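Local coordinates for cleavage and polyadenylation specificity factor 100 KD subunit (Methanosarcina mazei, PDB 2XR1), which probably terminates transcription by cutting nascent RNA at the exit channel of RNA polymerase, as a zinc-dependent, dimeric beta-CASP nuclease of the metallo-beta-lactamase superfamily, at residues P141-R146 / P480-C485. Residues are numbered along the deposited sequence; the frame is centred on the assembly and turned at random.
Sequences PPIKSR and PFLSEC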
loop_
_atom_site.group_PDB
_atom_site.type_symbol
_atom_site.label_atom_id
_atom_site.label_comp_id
_atom_site.label_asym_id
_atom_site.label_seq_id
_atom_site.Cartn_x
_atom_site.Cartn_y
_atom_site.Cartn_z
ATOM N N PRO B 141 -41.942 17.087 -14.753
ATOM C CA PRO B 141 -40.967 18.093 -14.398
ATOM C C PRO B 141 -41.191 19.402 -15.130
ATOM O O PRO B 141 -41.412 19.391 -16.340
ATOM C CB PRO B 141 -39.648 17.471 -14.844
ATOM C CG PRO B 141 -39.900 16.012 -14.748
ATOM C CD PRO B 141 -41.293 15.872 -15.268
ATOM N N PRO B 142 -41.125 20.523 -14.394
ATOM C CA PRO B 142 -41.305 21.847 -14.993
ATOM C C PRO B 142 -40.285 22.086 -16.109
ATOM O O PRO B 142 -40.601 22.758 -17.109
ATOM C CB PRO B 142 -41.079 22.808 -13.817
ATOM C CG PRO B 142 -41.249 21.966 -12.582
ATOM C CD PRO B 142 -40.823 20.593 -12.953
ATOM N N ILE B 143 -39.103 21.480 -15.940
ATOM C CA ILE B 143 -37.949 21.656 -16.831
ATOM C C ILE B 143 -37.558 20.323 -17.481
ATOM O O ILE B 143 -37.581 19.286 -16.832
ATOM C CB ILE B 143 -36.703 22.188 -16.059
ATOM C CG1 ILE B 143 -37.128 23.062 -14.858
ATOM C CG2 ILE B 143 -35.789 22.949 -17.013
ATOM C CD1 ILE B 143 -35.975 23.582 -13.949
ATOM N N LYS B 144 -37.186 20.363 -18.756
ATOM C CA LYS B 144 -36.835 19.161 -19.513
ATOM C C LYS B 144 -35.305 18.975 -19.435
ATOM O O LYS B 144 -34.540 19.863 -19.829
ATOM C CB LYS B 144 -37.316 19.302 -20.983
ATOM C CG LYS B 144 -37.895 18.039 -21.597
ATOM N N SER B 145 -34.858 17.829 -18.930
ATOM C CA SER B 145 -33.453 17.516 -18.980
ATOM C C SER B 145 -33.126 16.746 -20.230
ATOM O O SER B 145 -33.577 15.609 -20.412
ATOM C CB SER B 145 -33.019 16.704 -17.795
ATOM O OG SER B 145 -31.657 16.377 -17.966
ATOM N N ARG B 146 -32.326 17.378 -21.083
ATOM C CA ARG B 146 -31.868 16.767 -22.322
ATOM C C ARG B 146 -30.867 15.642 -22.033
ATOM O O ARG B 146 -30.763 14.681 -22.806
ATOM C CB ARG B 146 -31.285 17.847 -23.250
ATOM C CG ARG B 146 -30.649 17.332 -24.545
ATOM C CD ARG B 146 -30.687 18.398 -25.673
ATOM N N PRO B 480 -38.964 28.255 -7.754
ATOM C CA PRO B 480 -37.891 29.215 -7.801
ATOM C C PRO B 480 -37.264 29.272 -9.168
ATOM O O PRO B 480 -37.219 30.355 -9.787
ATOM C CB PRO B 480 -36.865 28.682 -6.761
ATOM C CG PRO B 480 -37.568 27.622 -5.982
ATOM C CD PRO B 480 -38.635 27.094 -6.904
ATOM N N PHE B 481 -36.802 28.109 -9.630
ATOM C CA PHE B 481 -35.963 28.027 -10.808
ATOM C C PHE B 481 -36.680 28.453 -12.093
ATOM O O PHE B 481 -36.004 28.690 -13.077
ATOM C CB PHE B 481 -35.404 26.609 -11.006
ATOM C CG PHE B 481 -34.572 26.088 -9.868
ATOM C CD1 PHE B 481 -33.547 26.836 -9.333
ATOM C CD2 PHE B 481 -34.781 24.809 -9.376
ATOM C CE1 PHE B 481 -32.754 26.340 -8.271
ATOM C CE2 PHE B 481 -34.019 24.309 -8.338
ATOM C CZ PHE B 481 -32.992 25.092 -7.776
ATOM N N LEU B 482 -38.009 28.544 -12.106
ATOM C CA LEU B 482 -38.727 29.005 -13.306
ATOM C C LEU B 482 -39.014 30.512 -13.319
ATOM O O LEU B 482 -39.940 30.963 -14.022
ATOM C CB LEU B 482 -40.067 28.256 -13.494
ATOM C CG LEU B 482 -40.075 26.788 -13.928
ATOM C CD1 LEU B 482 -41.478 26.355 -14.392
ATOM C CD2 LEU B 482 -39.040 26.510 -15.040
ATOM N N SER B 483 -38.245 31.299 -12.574
ATOM C CA SER B 483 -38.412 32.754 -12.626
ATOM C C SER B 483 -38.052 33.320 -13.990
ATOM O O SER B 483 -37.094 32.874 -14.632
ATOM C CB SER B 483 -37.565 33.478 -11.587
ATOM O OG SER B 483 -37.727 34.896 -11.701
ATOM N N GLU B 484 -38.830 34.320 -14.401
ATOM C CA GLU B 484 -38.568 35.061 -15.615
ATOM C C GLU B 484 -37.121 35.553 -15.639
ATOM O O GLU B 484 -36.523 35.638 -16.699
ATOM C CB GLU B 484 -39.524 36.267 -15.715
ATOM C CG GLU B 484 -40.030 36.636 -17.161
ATOM C CD GLU B 484 -40.037 38.178 -17.444
ATOM O OE1 GLU B 484 -39.305 38.952 -16.766
ATOM O OE2 GLU B 484 -40.755 38.616 -18.367
ATOM N N CYS B 485 -36.564 35.856 -14.465
ATOM C CA CYS B 485 -35.224 36.427 -14.343
ATOM C C CYS B 485 -34.090 35.620 -14.998
ATOM O O CYS B 485 -33.165 36.194 -15.550
ATOM C CB CYS B 485 -34.883 36.641 -12.850
ATOM S SG CYS B 485 -34.450 35.062 -11.824
#
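L482, in segment 480-485 of the beta-CASP domain, reaches across with both arms of its isobutyl fork and meets P142 and I143 of loop 141-146 of the KH domain, one methyl for each. CD1 sits 3.6 Å from P142 CB, the ring carbon next to CA. CD2 takes the other neighbour and lies 3.9 Å from I143 CG1. The first torsion of L482 (chi1 -72°) sets CG anti to the carbonyl carbon, which carries the fork out toward the KH loop.

I143 answers from the other side. The two side chains lie alongside, pointing in opposite directions. Because chi2 of I143 is 176°, the CG1-CD1 arm is fully extended, and CD1 passes L482 to arrive 4.3 Å from CB of F481. F481 offers little more than this beta carbon: its CB faces the KH loop, but the phenyl ring leads away from it into the interior. The contact is therefore small and wholly apolar, about 149 Å² counting both sides, with P142 and L482 at its exposed margin and F481 buried behind.

On the beta-CASP side the chain is shaped locally: S483 N bonds back to P480 O at 3.1 Å, and S483 OG accepts from C485 N in an ST turn.

In the fold this is plain interdomain packing, away from the two-zinc site. Loop 141-146 links strand 134-139 to helix 146-157, whose N-cap S145 uses OG both to cap V148 N and to hydrogen-bond E453 of helix 451-460. I143 rests on W452 and A456 of that same beta-CASP helix, while the ring of F481 packs on M428 and I429 of helix 423-436. Segment 480-485 runs directly into strand 486-489, an outermost strand of the parallel sheet within this chain.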